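Local coordinates for protein maleate cis-trans isomerase (Pseudomonas putida, PDB 4FQ5) that binds maleate and, as a homodimer, probably catalyses its cis-trans isomerisation to fumarate, at residues Gly111-His115 / Asp170-Glu175; Ala151-Val157 / Asp212-Ile218; Asp181-Leu185 / Ile204-Arg209; Val246-Trp250 / Thr267-Gly271. The protein carries 1 engineered substitution. One frame throughout, in Å; residues are numbered along the deposited sequence.

Contact 1: residues Gly111-His115 / Asp170-Glu175; sequences GHGYH and DYIRHE
Tyr171 holds CG opposite its own backbone N (chi1 -162°), His115 tucks CG between its N and carbonyl carbon (chi1 76°), and phenol and imidazole meet rim to rim. The chain enters helix 114-128 through a type II beta turn, Gly111 to Tyr114, with Gly113 as N-cap, and this turn rests on the C-terminal end of helix 162-174. His115 grips Tyr171 OH twice: its N donates to that oxygen over 3.0 Å, almost straight, and its ND1 lies 2.7 Å from OH in a hydrogen bond that either atom could donate. Gly111 O sits at the edge of the Tyr171 ring, 3.3 Å from CE1. A phenylalanine in place of Tyr171 would probably keep the ring packing but leave N and ND1 of His115 without their common partner. A water over the centre of one Tyr171 face accepts from Gly113 N, donates to Glu175 OE2 and also bonds His174 ND1; Glu175 OE1 is salt-bridged to Arg147. Nearer the surface, His112 and His174 form an offset stack, centroids 3.8 Å apart and planes 12° from parallel, with His174 CB over the His112 face, 3.8 Å from its centroid.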
# COMPACT_ATOMS: atom_id res chain seq x y z
N GLY A 111 4.08 -35.73 19.27
CA GLY A 111 3.31 -36.96 19.10
C GLY A 111 1.99 -36.80 18.35
O GLY A 111 1.44 -35.70 18.26
N HIS A 112 1.48 -37.92 17.84
CA HIS A 112 0.28 -37.94 17.01
C HIS A 112 -0.90 -37.27 17.66
O HIS A 112 -1.19 -37.50 18.84
CB HIS A 112 -0.09 -39.36 16.62
CG HIS A 112 0.89 -40.02 15.67
ND1 HIS A 112 1.73 -39.31 14.88
CD2 HIS A 112 1.12 -41.36 15.38
CE1 HIS A 112 2.47 -40.16 14.14
NE2 HIS A 112 2.10 -41.41 14.44
N GLY A 113 -1.57 -36.42 16.90
CA GLY A 113 -2.78 -35.73 17.35
C GLY A 113 -2.54 -34.54 18.26
O GLY A 113 -3.50 -33.96 18.78
N TYR A 114 -1.29 -34.15 18.45
CA TYR A 114 -0.98 -33.06 19.37
C TYR A 114 -1.50 -31.70 18.90
O TYR A 114 -1.75 -30.83 19.73
CB TYR A 114 0.52 -32.99 19.69
CG TYR A 114 0.84 -32.04 20.82
CD1 TYR A 114 1.48 -30.82 20.58
CD2 TYR A 114 0.51 -32.35 22.14
CE1 TYR A 114 1.79 -29.95 21.62
CE2 TYR A 114 0.81 -31.49 23.19
CZ TYR A 114 1.44 -30.29 22.92
OH TYR A 114 1.74 -29.44 23.97
N HIS A 115 -1.67 -31.52 17.59
CA HIS A 115 -2.22 -30.24 17.10
C HIS A 115 -3.59 -29.96 17.64
O HIS A 115 -3.93 -28.80 17.90
CB HIS A 115 -2.14 -30.11 15.57
CG HIS A 115 -3.17 -30.91 14.82
ND1 HIS A 115 -2.97 -32.19 14.46
CD2 HIS A 115 -4.42 -30.54 14.32
CE1 HIS A 115 -4.05 -32.63 13.78
NE2 HIS A 115 -4.93 -31.62 13.70
N ASP A 170 5.74 -38.67 8.95
CA ASP A 170 4.93 -39.68 9.66
C ASP A 170 3.66 -39.09 10.28
O ASP A 170 2.61 -39.75 10.28
CB ASP A 170 5.76 -40.41 10.72
CG ASP A 170 6.77 -41.37 10.11
OD1 ASP A 170 6.80 -41.55 8.87
OD2 ASP A 170 7.56 -41.96 10.89
N TYR A 171 3.74 -37.85 10.77
CA TYR A 171 2.57 -37.15 11.31
C TYR A 171 1.52 -36.93 10.21
O TYR A 171 0.32 -37.17 10.42
CB TYR A 171 2.99 -35.80 11.93
CG TYR A 171 1.98 -35.18 12.87
CD1 TYR A 171 2.15 -35.26 14.25
CD2 TYR A 171 0.86 -34.50 12.38
CE1 TYR A 171 1.23 -34.68 15.12
CE2 TYR A 171 -0.06 -33.93 13.24
CZ TYR A 171 0.13 -34.02 14.60
OH TYR A 171 -0.79 -33.45 15.45
N ILE A 172 1.98 -36.48 9.05
CA ILE A 172 1.11 -36.22 7.90
C ILE A 172 0.46 -37.53 7.41
O ILE A 172 -0.75 -37.58 7.16
CB ILE A 172 1.87 -35.52 6.76
CG1 ILE A 172 2.34 -34.12 7.21
CG2 ILE A 172 1.00 -35.40 5.52
CD1 ILE A 172 3.47 -33.54 6.40
N ARG A 173 1.27 -38.57 7.29
CA ARG A 173 0.78 -39.90 6.93
C ARG A 173 -0.27 -40.40 7.92
O ARG A 173 -1.30 -40.93 7.52
CB ARG A 173 1.94 -40.89 6.79
CG ARG A 173 2.81 -40.65 5.57
CD ARG A 173 3.98 -41.63 5.49
NE ARG A 173 4.65 -41.54 4.20
CZ ARG A 173 5.95 -41.79 4.00
NH1 ARG A 173 6.73 -42.14 5.01
NH2 ARG A 173 6.47 -41.67 2.78
N HIS A 174 -0.01 -40.18 9.21
CA HIS A 174 -0.95 -40.57 10.27
C HIS A 174 -2.27 -39.86 10.14
O HIS A 174 -3.33 -40.41 10.47
CB HIS A 174 -0.35 -40.32 11.65
CG HIS A 174 -1.20 -40.82 12.79
ND1 HIS A 174 -1.98 -40.01 13.53
CD2 HIS A 174 -1.39 -42.11 13.29
CE1 HIS A 174 -2.63 -40.74 14.46
NE2 HIS A 174 -2.26 -42.03 14.32
N GLU A 175 -2.22 -38.62 9.64
CA GLU A 175 -3.44 -37.84 9.43
C GLU A 175 -4.17 -38.25 8.15
O GLU A 175 -5.17 -37.65 7.78
CB GLU A 175 -3.14 -36.34 9.45
CG GLU A 175 -2.80 -35.80 10.84
CD GLU A 175 -3.97 -35.88 11.81
OE1 GLU A 175 -5.13 -35.73 11.38
OE2 GLU A 175 -3.74 -36.08 13.02
O HOH W 1 -1.36 -36.87 13.98

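Contact 2: residues Ala151-Val157 / Asp212-Ile218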
# COMPACT_ATOMS: atom_id res chain seq x y z
N ALA A 151 -6.34 -32.72 -1.77
CA ALA A 151 -5.10 -33.41 -2.09
C ALA A 151 -4.95 -34.66 -1.22
O ALA A 151 -5.14 -34.61 -0.01
CB ALA A 151 -3.91 -32.48 -1.92
N LYS A 152 -4.62 -35.78 -1.85
CA LYS A 152 -4.51 -37.07 -1.17
C LYS A 152 -3.06 -37.48 -0.95
O LYS A 152 -2.75 -38.26 -0.04
CB LYS A 152 -5.23 -38.16 -1.98
CG LYS A 152 -6.50 -38.66 -1.35
CD LYS A 152 -7.69 -37.76 -1.60
CE LYS A 152 -8.75 -37.98 -0.54
NZ LYS A 152 -10.13 -37.71 -1.04
N ARG A 153 -2.19 -36.96 -1.81
CA ARG A 153 -0.79 -37.29 -1.81
C ARG A 153 -0.04 -35.97 -1.96
O ARG A 153 -0.47 -35.08 -2.69
CB ARG A 153 -0.47 -38.24 -2.96
CG ARG A 153 0.86 -38.98 -2.84
CD ARG A 153 0.89 -40.18 -3.78
NE ARG A 153 1.73 -41.26 -3.26
CZ ARG A 153 3.03 -41.40 -3.52
NH1 ARG A 153 3.71 -42.41 -3.00
NH2 ARG A 153 3.65 -40.53 -4.30
N VAL A 154 1.09 -35.86 -1.28
CA VAL A 154 1.79 -34.60 -1.17
C VAL A 154 3.31 -34.81 -1.25
O VAL A 154 3.83 -35.83 -0.82
CB VAL A 154 1.32 -33.90 0.13
CG1 VAL A 154 2.47 -33.44 1.02
CG2 VAL A 154 0.33 -32.79 -0.17
N ALA A 155 4.00 -33.86 -1.87
CA ALA A 155 5.45 -33.80 -1.78
C ALA A 155 5.80 -32.69 -0.81
O ALA A 155 5.07 -31.71 -0.70
CB ALA A 155 6.07 -33.56 -3.15
N VAL A 156 6.91 -32.84 -0.09
CA VAL A 156 7.22 -31.96 1.04
C VAL A 156 8.69 -31.56 1.08
O VAL A 156 9.57 -32.41 1.06
CB VAL A 156 6.89 -32.64 2.40
CG1 VAL A 156 7.17 -31.70 3.57
CG2 VAL A 156 5.44 -33.09 2.44
N VAL A 157 8.96 -30.26 1.17
CA VAL A 157 10.31 -29.77 1.43
C VAL A 157 10.37 -29.23 2.86
O VAL A 157 9.45 -28.53 3.29
CB VAL A 157 10.72 -28.66 0.44
CG1 VAL A 157 12.19 -28.29 0.64
CG2 VAL A 157 10.45 -29.08 -1.01
N ASP A 212 3.27 -37.54 -9.55
CA ASP A 212 2.39 -38.46 -8.81
C ASP A 212 1.84 -37.85 -7.52
O ASP A 212 1.40 -38.56 -6.61
CB ASP A 212 3.14 -39.76 -8.50
CG ASP A 212 4.22 -39.58 -7.43
OD1 ASP A 212 4.87 -38.52 -7.39
OD2 ASP A 212 4.40 -40.52 -6.63
N VAL A 213 1.87 -36.52 -7.45
CA VAL A 213 1.52 -35.80 -6.24
C VAL A 213 0.35 -34.85 -6.52
O VAL A 213 0.20 -34.39 -7.65
CB VAL A 213 2.79 -35.07 -5.72
CG1 VAL A 213 2.52 -33.63 -5.32
CG2 VAL A 213 3.47 -35.88 -4.63
N ASP A 214 -0.50 -34.60 -5.53
CA ASP A 214 -1.64 -33.69 -5.71
C ASP A 214 -1.32 -32.23 -5.35
O ASP A 214 -1.87 -31.30 -5.93
CB ASP A 214 -2.86 -34.16 -4.91
CG ASP A 214 -3.43 -35.47 -5.42
OD1 ASP A 214 -3.25 -35.80 -6.61
OD2 ASP A 214 -4.09 -36.17 -4.61
N ALA A 215 -0.43 -32.05 -4.37
CA ALA A 215 -0.01 -30.72 -3.95
C ALA A 215 1.43 -30.77 -3.46
O ALA A 215 1.91 -31.83 -3.05
CB ALA A 215 -0.94 -30.17 -2.87
N ILE A 216 2.10 -29.63 -3.53
CA ILE A 216 3.49 -29.52 -3.11
C ILE A 216 3.56 -28.61 -1.90
O ILE A 216 3.04 -27.48 -1.92
CB ILE A 216 4.39 -28.98 -4.25
CG1 ILE A 216 4.40 -29.95 -5.44
CG2 ILE A 216 5.81 -28.72 -3.77
CD1 ILE A 216 4.80 -29.32 -6.76
N VAL A 217 4.18 -29.11 -0.83
CA VAL A 217 4.44 -28.31 0.35
C VAL A 217 5.86 -27.78 0.19
O VAL A 217 6.84 -28.49 0.43
CB VAL A 217 4.30 -29.13 1.65
CG1 VAL A 217 4.64 -28.27 2.87
CG2 VAL A 217 2.88 -29.68 1.78
N ILE A 218 5.95 -26.52 -0.25
CA ILE A 218 7.23 -25.88 -0.55
C ILE A 218 8.06 -25.61 0.71
O ILE A 218 9.28 -25.54 0.65
CB ILE A 218 7.03 -24.58 -1.39
CG1 ILE A 218 8.37 -24.06 -1.93
CG2 ILE A 218 6.29 -23.51 -0.59
CD1 ILE A 218 8.24 -23.10 -3.10
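Asp214 OD2 takes two successive backbone N-H groups where the chain enters strand 153-158: Lys152 N over 2.8 Å on the anti lone pair, nearly straight (164°), and Arg153 N over a weak 3.5 Å. In return Arg153 O accepts from Asp214 N at 2.9 Å, the donor standing well out of the carbonyl plane, and weakly from Ala215 N. Beyond this start the two strands, central in a four-stranded parallel sheet of order 2-1-3-4, pair in regular parallel register. Ala155 bonds strand 215-217 through both N and O, to the residues before and after Ile216: its N donates to Ala215 O, in the carbonyl plane, while its O receives Val217 N at 2.8 Å. Val157 N to Val217 O, 2.9 Å, continues the ladder. Val154, Val156, Ala215 and Val217 share one face of the sheet, where Val154 CG1 meets Val217 CG2 at 3.9 Å and Val156 lies alongside Val217. Toward the opposite face, Val213 CG2 packs on Ala155 CB at 3.8 Å. At the partly exposed start of the strands the extended Arg153 crosses Asp212, NH2 forming a salt bridge to OD2 whose modelled length is too short to trust; Arg153 NE is salt-bridged to Glu178. Polar and charged groups thus gather where the strands begin, and farther along, the main-chain bonds run between buried aliphatic side chains, consistent with a sheet core shielded from water.

Contact 3: residues Asp181-Leu185 / Ile204-Arg209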
# COMPACT_ATOMS: atom_id res chain seq x y z
N ASP A 181 7.69 -38.00 -2.56
CA ASP A 181 9.01 -37.42 -2.40
C ASP A 181 9.03 -36.36 -1.30
O ASP A 181 8.09 -35.58 -1.16
CB ASP A 181 9.48 -36.78 -3.71
CG ASP A 181 10.25 -37.75 -4.59
OD1 ASP A 181 11.34 -37.36 -5.06
OD2 ASP A 181 9.77 -38.89 -4.80
N TYR A 182 10.10 -36.36 -0.52
CA TYR A 182 10.35 -35.28 0.42
C TYR A 182 11.83 -35.00 0.50
O TYR A 182 12.66 -35.88 0.25
CB TYR A 182 9.73 -35.57 1.80
CG TYR A 182 10.22 -36.81 2.52
CD1 TYR A 182 11.34 -36.77 3.35
CD2 TYR A 182 9.54 -38.02 2.40
CE1 TYR A 182 11.78 -37.90 4.02
CE2 TYR A 182 9.97 -39.16 3.07
CZ TYR A 182 11.08 -39.09 3.88
OH TYR A 182 11.51 -40.22 4.54
N ARG A 183 12.17 -33.75 0.83
CA ARG A 183 13.56 -33.33 0.98
C ARG A 183 13.75 -32.60 2.30
O ARG A 183 12.88 -31.86 2.73
CB ARG A 183 14.00 -32.40 -0.16
CG ARG A 183 14.04 -33.03 -1.54
CD ARG A 183 15.32 -33.83 -1.80
NE ARG A 183 15.30 -34.41 -3.15
CZ ARG A 183 14.72 -35.57 -3.47
NH1 ARG A 183 14.09 -36.29 -2.54
NH2 ARG A 183 14.76 -36.00 -4.72
N ALA A 184 14.91 -32.82 2.92
CA ALA A 184 15.27 -32.17 4.17
C ALA A 184 16.60 -31.46 3.98
O ALA A 184 17.59 -32.09 3.63
CB ALA A 184 15.37 -33.20 5.28
N LEU A 185 16.62 -30.15 4.22
CA LEU A 185 17.84 -29.37 4.02
C LEU A 185 18.87 -29.53 5.13
O LEU A 185 20.02 -29.15 4.97
CB LEU A 185 17.51 -27.88 3.81
CG LEU A 185 16.57 -27.52 2.66
CD1 LEU A 185 16.38 -26.02 2.62
CD2 LEU A 185 17.06 -28.05 1.32
N ILE A 204 15.20 -27.33 -6.32
CA ILE A 204 15.02 -28.45 -5.39
C ILE A 204 13.76 -29.23 -5.76
O ILE A 204 13.78 -30.45 -5.89
CB ILE A 204 14.99 -27.96 -3.92
CG1 ILE A 204 16.39 -27.55 -3.48
CG2 ILE A 204 14.41 -29.03 -3.00
CD1 ILE A 204 16.45 -26.65 -2.26
N ILE A 205 12.66 -28.50 -5.96
CA ILE A 205 11.38 -29.12 -6.31
C ILE A 205 11.42 -29.79 -7.69
O ILE A 205 10.82 -30.85 -7.89
CB ILE A 205 10.21 -28.11 -6.16
CG1 ILE A 205 9.97 -27.85 -4.66
CG2 ILE A 205 8.94 -28.62 -6.83
CD1 ILE A 205 9.04 -26.69 -4.36
N ALA A 206 12.15 -29.18 -8.62
CA ALA A 206 12.38 -29.75 -9.95
C ALA A 206 13.08 -31.11 -9.89
O ALA A 206 12.83 -31.98 -10.72
CB ALA A 206 13.17 -28.79 -10.83
N SER A 207 13.97 -31.28 -8.91
CA SER A 207 14.70 -32.54 -8.74
C SER A 207 13.99 -33.52 -7.80
O SER A 207 14.60 -34.44 -7.27
CB SER A 207 16.13 -32.26 -8.27
OG SER A 207 16.14 -31.54 -7.05
N MET A 208 12.69 -33.29 -7.60
CA MET A 208 11.82 -34.22 -6.89
C MET A 208 10.75 -34.69 -7.86
O MET A 208 10.42 -33.99 -8.81
CB MET A 208 11.13 -33.52 -5.71
CG MET A 208 12.04 -33.08 -4.59
SD MET A 208 11.17 -32.05 -3.38
CE MET A 208 9.93 -33.19 -2.77
N ARG A 209 10.21 -35.88 -7.61
CA ARG A 209 9.09 -36.36 -8.41
C ARG A 209 7.82 -35.67 -7.94
O ARG A 209 7.47 -35.74 -6.75
CB ARG A 209 8.96 -37.88 -8.29
CG ARG A 209 7.92 -38.47 -9.22
CD ARG A 209 7.84 -39.97 -9.04
NE ARG A 209 6.67 -40.52 -9.72
CZ ARG A 209 6.31 -41.81 -9.68
NH1 ARG A 209 7.04 -42.68 -8.99
NH2 ARG A 209 5.23 -42.21 -10.33
O HOH W 2 6.47 -37.80 -5.16
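Met208, Arg183 and Asp181 carry this contact between the edge strand 178-184 and the chain leaving helix 201-206. Arg183 bends at chi2 (-81°), which folds its guanidinium back beside Met208; the two side chains run alongside each other, antiparallel. Met208 CG lies over one guanidinium face, 3.8 Å from Arg183 CZ, and Met208 SD touches Arg183 CG at 3.5 Å. Near the edge of the guanidinium, Arg183 NH2 donates to Ser207 O over 3.0 Å, a bent bond, and Arg183 NH1 reaches Tyr182 O at 3.2 Å. Putting a leucine in place of Arg183 would probably leave both of these carbonyls without that donor and remove the positive charge near Asp181, to which NH2 makes a long ion pair. Asp181 OD1 receives Arg209 N at 3.2 Å, almost straight but from above the carboxylate plane. Met208 curls at chi3 (62°), carrying CE against Asp181, 3.4 Å from its O. A water joins the backbones, accepting from Asp181 N and probably donating to Arg209 O. At the far end Leu185 CD2 meets Ile204 CD1 at 3.9 Å. Met208 also packs on Ala155 and Val157 of strand 153-158, and Ile205 of helix 201-206 on Val233 and Thr237 of helix 230-237, while Tyr182, whose CB points away from 204-209, packs on Thr165 and Val169 of helix 162-174; helices 201-206 and 162-174 thus flank this edge strand.

Contact 4: residues Val246-Trp250 / Thr267-Gly271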
# COMPACT_ATOMS: atom_id res chain seq x y z
N VAL A 246 1.43 -20.10 4.41
CA VAL A 246 0.23 -19.92 3.58
C VAL A 246 -0.99 -20.62 4.18
O VAL A 246 -2.08 -20.04 4.25
CB VAL A 246 0.48 -20.34 2.11
CG1 VAL A 246 -0.82 -20.73 1.41
CG2 VAL A 246 1.17 -19.22 1.36
N ALA A 247 -0.80 -21.86 4.63
CA ALA A 247 -1.87 -22.64 5.25
C ALA A 247 -2.42 -21.96 6.51
O ALA A 247 -3.63 -21.92 6.73
CB ALA A 247 -1.39 -24.05 5.58
N THR A 248 -1.51 -21.41 7.32
CA THR A 248 -1.85 -20.68 8.55
C THR A 248 -2.72 -19.46 8.25
O THR A 248 -3.72 -19.22 8.94
CB THR A 248 -0.58 -20.25 9.32
OG1 THR A 248 0.17 -21.41 9.70
CG2 THR A 248 -0.93 -19.46 10.58
N THR A 249 -2.36 -18.68 7.22
CA THR A 249 -3.17 -17.49 6.92
C THR A 249 -4.53 -17.89 6.35
O THR A 249 -5.54 -17.27 6.68
CB THR A 249 -2.46 -16.39 6.07
OG1 THR A 249 -3.07 -16.25 4.79
CG2 THR A 249 -0.98 -16.59 5.95
N TRP A 250 -4.55 -18.94 5.54
CA TRP A 250 -5.80 -19.52 5.09
C TRP A 250 -6.67 -19.90 6.26
O TRP A 250 -7.85 -19.54 6.31
CB TRP A 250 -5.55 -20.71 4.17
CG TRP A 250 -6.82 -21.43 3.81
CD1 TRP A 250 -7.73 -21.10 2.80
CD2 TRP A 250 -7.40 -22.60 4.48
NE1 TRP A 250 -8.79 -21.97 2.80
CE2 TRP A 250 -8.66 -22.89 3.78
CE3 TRP A 250 -7.01 -23.41 5.54
CZ2 TRP A 250 -9.47 -23.96 4.15
CZ3 TRP A 250 -7.84 -24.48 5.90
CH2 TRP A 250 -9.04 -24.74 5.22
N THR A 267 -2.53 -21.50 -4.89
CA THR A 267 -3.84 -22.11 -5.09
C THR A 267 -4.77 -22.06 -3.86
O THR A 267 -5.95 -21.73 -3.99
CB THR A 267 -3.67 -23.57 -5.60
OG1 THR A 267 -2.98 -23.54 -6.85
CG2 THR A 267 -5.01 -24.26 -5.78
N LEU A 268 -4.23 -22.38 -2.68
CA LEU A 268 -5.05 -22.42 -1.46
C LEU A 268 -5.68 -21.06 -1.19
O LEU A 268 -6.80 -20.97 -0.67
CB LEU A 268 -4.19 -22.81 -0.25
CG LEU A 268 -4.74 -23.70 0.88
CD1 LEU A 268 -4.04 -23.40 2.20
CD2 LEU A 268 -6.25 -23.66 1.04
N LEU A 269 -4.96 -20.01 -1.55
CA LEU A 269 -5.42 -18.63 -1.37
C LEU A 269 -5.95 -18.01 -2.67
O LEU A 269 -5.96 -16.78 -2.83
CB LEU A 269 -4.29 -17.80 -0.77
CG LEU A 269 -4.27 -17.48 0.73
CD1 LEU A 269 -5.35 -18.15 1.58
CD2 LEU A 269 -2.87 -17.68 1.30
N SER A 270 -6.39 -18.86 -3.58
CA SER A 270 -6.92 -18.42 -4.87
C SER A 270 -8.27 -17.72 -4.72
O SER A 270 -8.68 -16.96 -5.59
CB SER A 270 -7.08 -19.61 -5.81
OG SER A 270 -8.09 -20.49 -5.33
N GLY A 271 -8.95 -18.00 -3.61
CA GLY A 271 -10.32 -17.56 -3.43
C GLY A 271 -11.32 -18.68 -3.67
O GLY A 271 -12.51 -18.52 -3.41
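Trp250 presents one face of its indole to Leu268, whose CD2 stands 3.4 Å from the centroid of the five-membered ring and only 9° off the ring normal, a close CH-pi contact. At the indole edge, in plane, lie Leu269 CD1 and the carbonyl O of Ala247. The ring is also tethered by NE1, hydrogen-bonded to Tyr273 O, and Asp144 and Ala148 of helix 138-149 touch it as well. Leu268 crosses the tryptophan at about a right angle, and its other methyl, CD1, reaches back to the helix at Ala247 CA, 3.8 Å away. Helix 244-255 follows the edge strand 241-243 of a four-stranded parallel sheet, and the loop 267-271 returns to lie along it near the C terminus. Val246 and Trp250 are one helical turn apart, and Leu269 fills the notch between them with its forked end. CD1 of Leu269 packs on Trp250 CB at 3.6 Å; CD2 of Leu269 touches Val246 CG1 at 3.7 Å. This fit comes with a nearly eclipsed chi2 of 6°, which suggests strain in Leu269. Leu269 CD2 also lies 3.8 Å from Thr249 OG1, a buried hydroxyl with no polar partner in the model. Thr249 packs as well on Ile45 and Leu48 of helix 41-52. In the loop, Thr267 O accepts from both N and OG of Ser270, whose own O is hydrogen-bonded to Thr231 OG1 of the second subunit.

How the contacts relate
From the N terminus, contact 1 opens at 111-115, the turn that runs into helix 114-128, and contact 2 opens at 151-157 before 170-175 has closed the first loop, so the two cross. Contact 3 opens and closes, 181-185 with 204-209, entirely between the two halves of contact 2, which ends at 212-218. Contact 4 comes later, in series, joining helix 244-255 to the C-terminal loop. Contacts 2 and 3 share one parallel sheet and touch: Val156 O probably accepts from Arg183 N, and Asp181 O from Val156 N. Contact 1 ties helix 162-174, which connects strands 153-158 and 178-184, to helix 114-128, whereas contact 4 lies about 15 Å from contact 2, centre to centre.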